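Local coordinates for protein N-acetylmuramoyl-L-alanine amidase (Clostridium intestinale URNW, PDB 6SRT) that probably cleaves the amide bond between N-acetylmuramic acid and L-alanine in bacterial peptidoglycan, as a zinc-dependent endolysin amidase, at residues A[43-51]-A[152-162]. Sequence-based numbering, arbitrary orientation. Where two conformers were deposited one is given.
Sequences MIVYHHTVD and CPGNNFPFEEI. With ZN (zinc ion), chain B.
Two of the three protein ligands of the zinc site in this Amidase_2-family, PGRP-like domain come together where the C-terminal end of strand 43-48 meets the loop leading into the last helix. His47 ND1 binds the zinc ion at 2.1 Å and Cys152 SG at 2.3 Å; His144 is the third protein ligand. The far nitrogen of the His47 imidazole, NE2, is hydrogen-bonded to His95, which should steady the ring. Cys152 SG also accepts a fairly straight hydrogen bond from His48 N (3.3 Å, 159°), which would be expected to temper the charge of the thiolate. The peptide joining Pro153 and Gly154 lies flat against one face of the His48 ring, Pro153 C being 3.5 Å above its centre, while His48 ND1 accepts a hydrogen bond from Phe112 N. Pro153 follows a cis peptide bond and sets its CB 3.6 Å from Tyr46 O. On the opposite side of the strand from His47, Tyr46 packs against Phe157, Phe159 and Ile162, tying the last helix to the sheet. Tyr46 CB meets Phe157 CE2 at 3.6 Å, the two ring planes inclined at 36°, and Tyr46 OH, hydrogen-bonded to Ser129 OG, lies 3.8 Å from Ile162 CG2.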
ATOM      1  N   MET A  43       6.900  -2.890   9.230  0.50 10.45           N
ATOM      2  CA  MET A  43       5.440  -3.197   9.157  0.50 10.05           C
ATOM      3  C   MET A  43       5.036  -2.969   7.708  0.50  9.65           C
ATOM      4  O   MET A  43       5.609  -2.106   7.019  0.50 10.25           O
ATOM      5  CB  MET A  43       4.661  -2.292  10.117  0.50 11.31           C
ATOM      6  CG  MET A  43       3.232  -2.642  10.239  0.50 11.05           C
ATOM      7  SD  MET A  43       2.396  -1.318  11.169  0.50 11.58           S
ATOM      8  CE  MET A  43       3.023  -1.722  12.798  0.50 14.14           C
ATOM      9  N   ILE A  44       4.036  -3.747   7.249  1.00 10.13           N
ATOM     10  CA  ILE A  44       3.292  -3.461   6.029  1.00  9.56           C
ATOM     11  C   ILE A  44       1.820  -3.287   6.436  1.00 10.46           C
ATOM     12  O   ILE A  44       1.303  -4.100   7.180  1.00 11.48           O
ATOM     13  CB  ILE A  44       3.431  -4.593   5.007  1.00 10.78           C
ATOM     14  CG1 ILE A  44       4.840  -4.717   4.508  1.00 12.42           C
ATOM     15  CG2 ILE A  44       2.429  -4.457   3.875  1.00 13.84           C
ATOM     16  CD1 ILE A  44       5.125  -5.991   3.826  1.00 14.78           C
ATOM     17  N   VAL A  45       1.232  -2.207   5.964  1.00  9.75           N
ATOM     18  CA  VAL A  45      -0.186  -1.858   6.234  1.00  9.81           C
ATOM     19  C   VAL A  45      -0.964  -1.857   4.915  1.00  9.63           C
ATOM     20  O   VAL A  45      -0.566  -1.174   3.936  1.00  9.91           O
ATOM     21  CB  VAL A  45      -0.347  -0.511   6.939  1.00  9.82           C
ATOM     22  CG1 VAL A  45      -1.810  -0.185   7.165  1.00 11.22           C
ATOM     23  CG2 VAL A  45       0.393  -0.474   8.256  1.00 11.35           C
ATOM     24  N   TYR A  46      -2.069  -2.627   4.901  1.00  9.33           N
ATOM     25  CA  TYR A  46      -2.928  -2.747   3.721  1.00 10.09           C
ATOM     26  C   TYR A  46      -4.121  -1.793   3.804  1.00  9.90           C
ATOM     27  O   TYR A  46      -4.766  -1.643   4.844  1.00 10.20           O
ATOM     28  CB  TYR A  46      -3.468  -4.174   3.565  1.00 10.06           C
ATOM     29  CG  TYR A  46      -2.380  -5.211   3.394  1.00 10.09           C
ATOM     30  CD1 TYR A  46      -1.764  -5.347   2.183  1.00 10.51           C
ATOM     31  CD2 TYR A  46      -1.958  -6.034   4.407  1.00 13.21           C
ATOM     32  CE1 TYR A  46      -0.725  -6.238   1.955  1.00 10.70           C
ATOM     33  CE2 TYR A  46      -0.989  -6.963   4.202  1.00 15.16           C
ATOM     34  CZ  TYR A  46      -0.330  -7.051   2.993  1.00 12.09           C
ATOM     35  OH  TYR A  46       0.704  -7.956   2.919  1.00 14.64           O
ATOM     36  N   HIS A  47      -4.393  -1.174   2.644  1.00  9.27           N
ATOM     37  CA  HIS A  47      -5.453  -0.170   2.444  1.00  9.57           C
ATOM     38  C   HIS A  47      -6.333  -0.522   1.260  1.00 10.06           C
ATOM     39  O   HIS A  47      -5.884  -1.204   0.351  1.00 10.10           O
ATOM     40  CB  HIS A  47      -4.842   1.178   2.187  1.00  9.20           C
ATOM     41  CG  HIS A  47      -3.983   1.702   3.291  1.00  9.83           C
ATOM     42  ND1 HIS A  47      -4.536   2.460   4.298  1.00 10.73           N
ATOM     43  CD2 HIS A  47      -2.660   1.611   3.508  1.00 10.21           C
ATOM     44  CE1 HIS A  47      -3.560   2.830   5.115  1.00 11.29           C
ATOM     45  NE2 HIS A  47      -2.411   2.283   4.686  1.00 11.02           N
ATOM     46  N   HIS A  48      -7.535   0.036   1.267  1.00 10.31           N
ATOM     47  CA  HIS A  48      -8.353   0.139   0.042  1.00 10.88           C
ATOM     48  C   HIS A  48      -8.557   1.599  -0.251  1.00 10.92           C
ATOM     49  O   HIS A  48      -8.361   2.460   0.595  1.00 12.46           O
ATOM     50  CB  HIS A  48      -9.656  -0.659   0.126  1.00 10.64           C
ATOM     51  CG  HIS A  48     -10.738  -0.191   1.020  1.00 11.08           C
ATOM     52  ND1 HIS A  48     -12.028  -0.735   0.928  1.00 11.49           N
ATOM     53  CD2 HIS A  48     -10.749   0.768   1.973  1.00 11.59           C
ATOM     54  CE1 HIS A  48     -12.767  -0.150   1.819  1.00 11.66           C
ATOM     55  NE2 HIS A  48     -12.033   0.794   2.463  1.00 11.60           N
ATOM     56  N   THR A  49      -8.935   1.885  -1.488  1.00 10.95           N
ATOM     57  CA  THR A  49      -9.123   3.255  -1.929  1.00 11.23           C
ATOM     58  C   THR A  49     -10.535   3.771  -1.771  1.00 12.17           C
ATOM     59  O   THR A  49     -10.735   4.993  -1.862  1.00 13.08           O
ATOM     60  CB  THR A  49      -8.718   3.414  -3.391  1.00 11.56           C
ATOM     61  OG1 THR A  49      -9.501   2.530  -4.211  1.00 12.44           O
ATOM     62  CG2 THR A  49      -7.257   3.125  -3.624  1.00 13.56           C
ATOM     63  N   VAL A  50     -11.497   2.905  -1.581  1.00 12.42           N
ATOM     64  CA  VAL A  50     -12.940   3.165  -1.566  1.00 12.76           C
ATOM     65  C   VAL A  50     -13.432   3.491  -2.979  1.00 12.92           C
ATOM     66  O   VAL A  50     -14.236   2.759  -3.516  1.00 15.41           O
ATOM     67  CB  VAL A  50     -13.387   4.206  -0.536  1.00 14.64           C
ATOM     68  CG1 VAL A  50     -14.900   4.361  -0.552  1.00 17.74           C
ATOM     69  CG2 VAL A  50     -12.906   3.836   0.858  1.00 16.15           C
ATOM     70  N   ASP A  51     -12.995   4.583  -3.534  1.00 12.72           N
ATOM     71  CA  ASP A  51     -13.340   4.941  -4.894  1.00 13.67           C
ATOM     72  C   ASP A  51     -12.581   4.070  -5.890  1.00 13.05           C
ATOM     73  O   ASP A  51     -11.446   3.723  -5.696  1.00 14.96           O
ATOM     74  CB  ASP A  51     -13.003   6.398  -5.159  1.00 17.02           C
ATOM     75  CG  ASP A  51     -13.786   7.394  -4.288  1.00 21.58           C
ATOM     76  OD1 ASP A  51     -14.935   7.141  -3.954  1.00 24.57           O
ATOM     77  OD2 ASP A  51     -13.230   8.381  -3.945  1.00 42.18           O
ATOM     78  N   CYS A 152     -11.195   0.738   6.624  1.00 12.54           N
ATOM     79  CA  CYS A 152     -10.195   0.349   5.628  1.00 11.72           C
ATOM     80  C   CYS A 152      -9.383  -0.821   6.171  1.00 12.18           C
ATOM     81  O   CYS A 152      -8.959  -0.788   7.354  1.00 12.51           O
ATOM     82  CB  CYS A 152      -9.337   1.539   5.357  1.00 12.08           C
ATOM     83  SG  CYS A 152      -7.923   1.179   4.298  1.00 12.82           S
ATOM     84  N   PRO A 153      -9.094  -1.897   5.403  1.00 11.82           N
ATOM     85  CA  PRO A 153      -9.251  -2.032   3.922  1.00 11.76           C
ATOM     86  C   PRO A 153     -10.514  -2.744   3.451  1.00 11.91           C
ATOM     87  O   PRO A 153     -10.495  -3.291   2.350  1.00 12.06           O
ATOM     88  CB  PRO A 153      -7.991  -2.812   3.600  1.00 11.24           C
ATOM     89  CG  PRO A 153      -7.868  -3.762   4.727  1.00 11.68           C
ATOM     90  CD  PRO A 153      -8.189  -2.919   5.926  1.00 11.71           C
ATOM     91  N   GLY A 154     -11.566  -2.690   4.273  1.00 12.33           N
ATOM     92  CA  GLY A 154     -12.863  -3.213   3.864  1.00 12.99           C
ATOM     93  C   GLY A 154     -13.103  -4.634   4.325  1.00 13.32           C
ATOM     94  O   GLY A 154     -12.179  -5.439   4.478  1.00 13.14           O
ATOM     95  N   ASN A 155     -14.376  -4.960   4.536  1.00 13.92           N
ATOM     96  CA  ASN A 155     -14.734  -6.220   5.210  1.00 14.74           C
ATOM     97  C   ASN A 155     -14.247  -7.435   4.488  1.00 15.41           C
ATOM     98  O   ASN A 155     -13.936  -8.453   5.135  1.00 17.59           O
ATOM     99  CB  ASN A 155     -16.238  -6.275   5.347  1.00 19.33           C
ATOM    100  CG  ASN A 155     -16.825  -5.203   6.225  1.00 26.37           C
ATOM    101  OD1 ASN A 155     -16.163  -4.811   7.176  1.00 33.09           O
ATOM    102  ND2 ASN A 155     -18.099  -4.848   6.015  1.00 34.10           N
ATOM    103  N   ASN A 156     -14.296  -7.391   3.163  1.00 13.77           N
ATOM    104  CA  ASN A 156     -13.926  -8.545   2.335  1.00 13.50           C
ATOM    105  C   ASN A 156     -12.440  -8.629   2.030  1.00 13.72           C
ATOM    106  O   ASN A 156     -12.042  -9.550   1.336  1.00 14.24           O
ATOM    107  CB  ASN A 156     -14.691  -8.528   1.023  1.00 13.87           C
ATOM    108  CG  ASN A 156     -16.213  -8.519   1.135  1.00 14.47           C
ATOM    109  OD1 ASN A 156     -16.896  -7.895   0.264  1.00 18.44           O
ATOM    110  ND2 ASN A 156     -16.733  -9.142   2.161  1.00 16.76           N
ATOM    111  N   PHE A 157     -11.632  -7.686   2.501  1.00 13.02           N
ATOM    112  CA  PHE A 157     -10.179  -7.724   2.132  1.00 13.24           C
ATOM    113  C   PHE A 157      -9.610  -9.033   2.674  1.00 13.01           C
ATOM    114  O   PHE A 157      -9.888  -9.373   3.827  1.00 14.15           O
ATOM    115  CB  PHE A 157      -9.482  -6.503   2.738  1.00 13.40           C
ATOM    116  CG  PHE A 157      -8.083  -6.408   2.219  1.00 13.10           C
ATOM    117  CD1 PHE A 157      -7.822  -5.817   1.006  1.00 13.44           C
ATOM    118  CD2 PHE A 157      -6.999  -6.846   2.977  1.00 12.58           C
ATOM    119  CE1 PHE A 157      -6.517  -5.749   0.521  1.00 14.41           C
ATOM    120  CE2 PHE A 157      -5.727  -6.787   2.472  1.00 13.76           C
ATOM    121  CZ  PHE A 157      -5.470  -6.217   1.255  1.00 14.27           C
ATOM    122  N   PRO A 158      -8.893  -9.807   1.841  1.00 12.86           N
ATOM    123  CA  PRO A 158      -8.570 -11.198   2.186  1.00 13.52           C
ATOM    124  C   PRO A 158      -7.306 -11.337   3.032  1.00 12.64           C
ATOM    125  O   PRO A 158      -6.316 -11.961   2.675  1.00 13.73           O
ATOM    126  CB  PRO A 158      -8.484 -11.822   0.806  1.00 14.78           C
ATOM    127  CG  PRO A 158      -7.806 -10.765   0.015  1.00 14.98           C
ATOM    128  CD  PRO A 158      -8.501  -9.472   0.442  1.00 13.82           C
ATOM    129  N   PHE A 159      -7.335 -10.631   4.152  1.00 12.93           N
ATOM    130  CA  PHE A 159      -6.145 -10.531   5.036  1.00 13.24           C
ATOM    131  C   PHE A 159      -5.642 -11.872   5.556  1.00 13.29           C
ATOM    132  O   PHE A 159      -4.447 -12.123   5.532  1.00 14.49           O
ATOM    133  CB  PHE A 159      -6.423  -9.573   6.201  1.00 14.03           C
ATOM    134  CG  PHE A 159      -5.279  -9.265   7.129  1.00 13.32           C
ATOM    135  CD1 PHE A 159      -4.120  -8.661   6.693  1.00 15.46           C
ATOM    136  CD2 PHE A 159      -5.408  -9.509   8.463  1.00 15.41           C
ATOM    137  CE1 PHE A 159      -3.099  -8.376   7.587  1.00 14.43           C
ATOM    138  CE2 PHE A 159      -4.406  -9.224   9.359  1.00 17.45           C
ATOM    139  CZ  PHE A 159      -3.254  -8.632   8.930  1.00 16.29           C
ATOM    140  N   GLU A 160      -6.565 -12.689   6.055  1.00 14.75           N
ATOM    141  CA  GLU A 160      -6.146 -14.014   6.582  1.00 17.48           C
ATOM    142  C   GLU A 160      -5.588 -14.851   5.439  1.00 15.34           C
ATOM    143  O   GLU A 160      -4.592 -15.583   5.674  1.00 16.74           O
ATOM    144  CB  GLU A 160      -7.301 -14.656   7.329  1.00 23.15           C
ATOM    145  CG  GLU A 160      -7.602 -13.939   8.654  1.00 26.75           C
ATOM    146  CD  GLU A 160      -6.453 -13.891   9.654  1.00 34.29           C
ATOM    147  OE1 GLU A 160      -5.641 -14.852   9.696  1.00 40.38           O
ATOM    148  OE2 GLU A 160      -6.367 -12.911  10.405  1.00 38.13           O
ATOM    149  N   GLU A 161      -6.176 -14.802   4.257  1.00 14.74           N
ATOM    150  CA  GLU A 161      -5.621 -15.575   3.122  1.00 14.99           C
ATOM    151  C   GLU A 161      -4.243 -15.061   2.720  1.00 13.11           C
ATOM    152  O   GLU A 161      -3.366 -15.868   2.417  1.00 15.02           O
ATOM    153  CB  GLU A 161      -6.554 -15.489   1.922  1.00 17.06           C
ATOM    154  CG  GLU A 161      -6.124 -16.319   0.707  1.00 24.26           C
ATOM    155  CD  GLU A 161      -7.045 -16.233  -0.507  1.00 29.09           C
ATOM    156  OE1 GLU A 161      -8.075 -15.519  -0.398  1.00 29.63           O
ATOM    157  OE2 GLU A 161      -6.658 -16.789  -1.554  1.00 38.96           O
ATOM    158  N   ILE A 162      -4.028 -13.747   2.725  1.00 13.16           N
ATOM    159  CA  ILE A 162      -2.694 -13.167   2.402  1.00 12.61           C
ATOM    160  C   ILE A 162      -1.714 -13.711   3.423  1.00 12.14           C
ATOM    161  O   ILE A 162      -0.626 -14.161   3.047  1.00 13.16           O
ATOM    162  CB  ILE A 162      -2.846 -11.637   2.392  1.00 13.84           C
ATOM    163  CG1 ILE A 162      -3.554 -11.176   1.134  1.00 14.22           C
ATOM    164  CG2 ILE A 162      -1.460 -10.992   2.483  1.00 15.29           C
ATOM    165  CD1 ILE A 162      -3.972  -9.769   1.153  1.00 16.06           C
TER
HETATM  166 ZN    ZN B 201      -6.499   2.892   4.730  0.80 11.54          ZN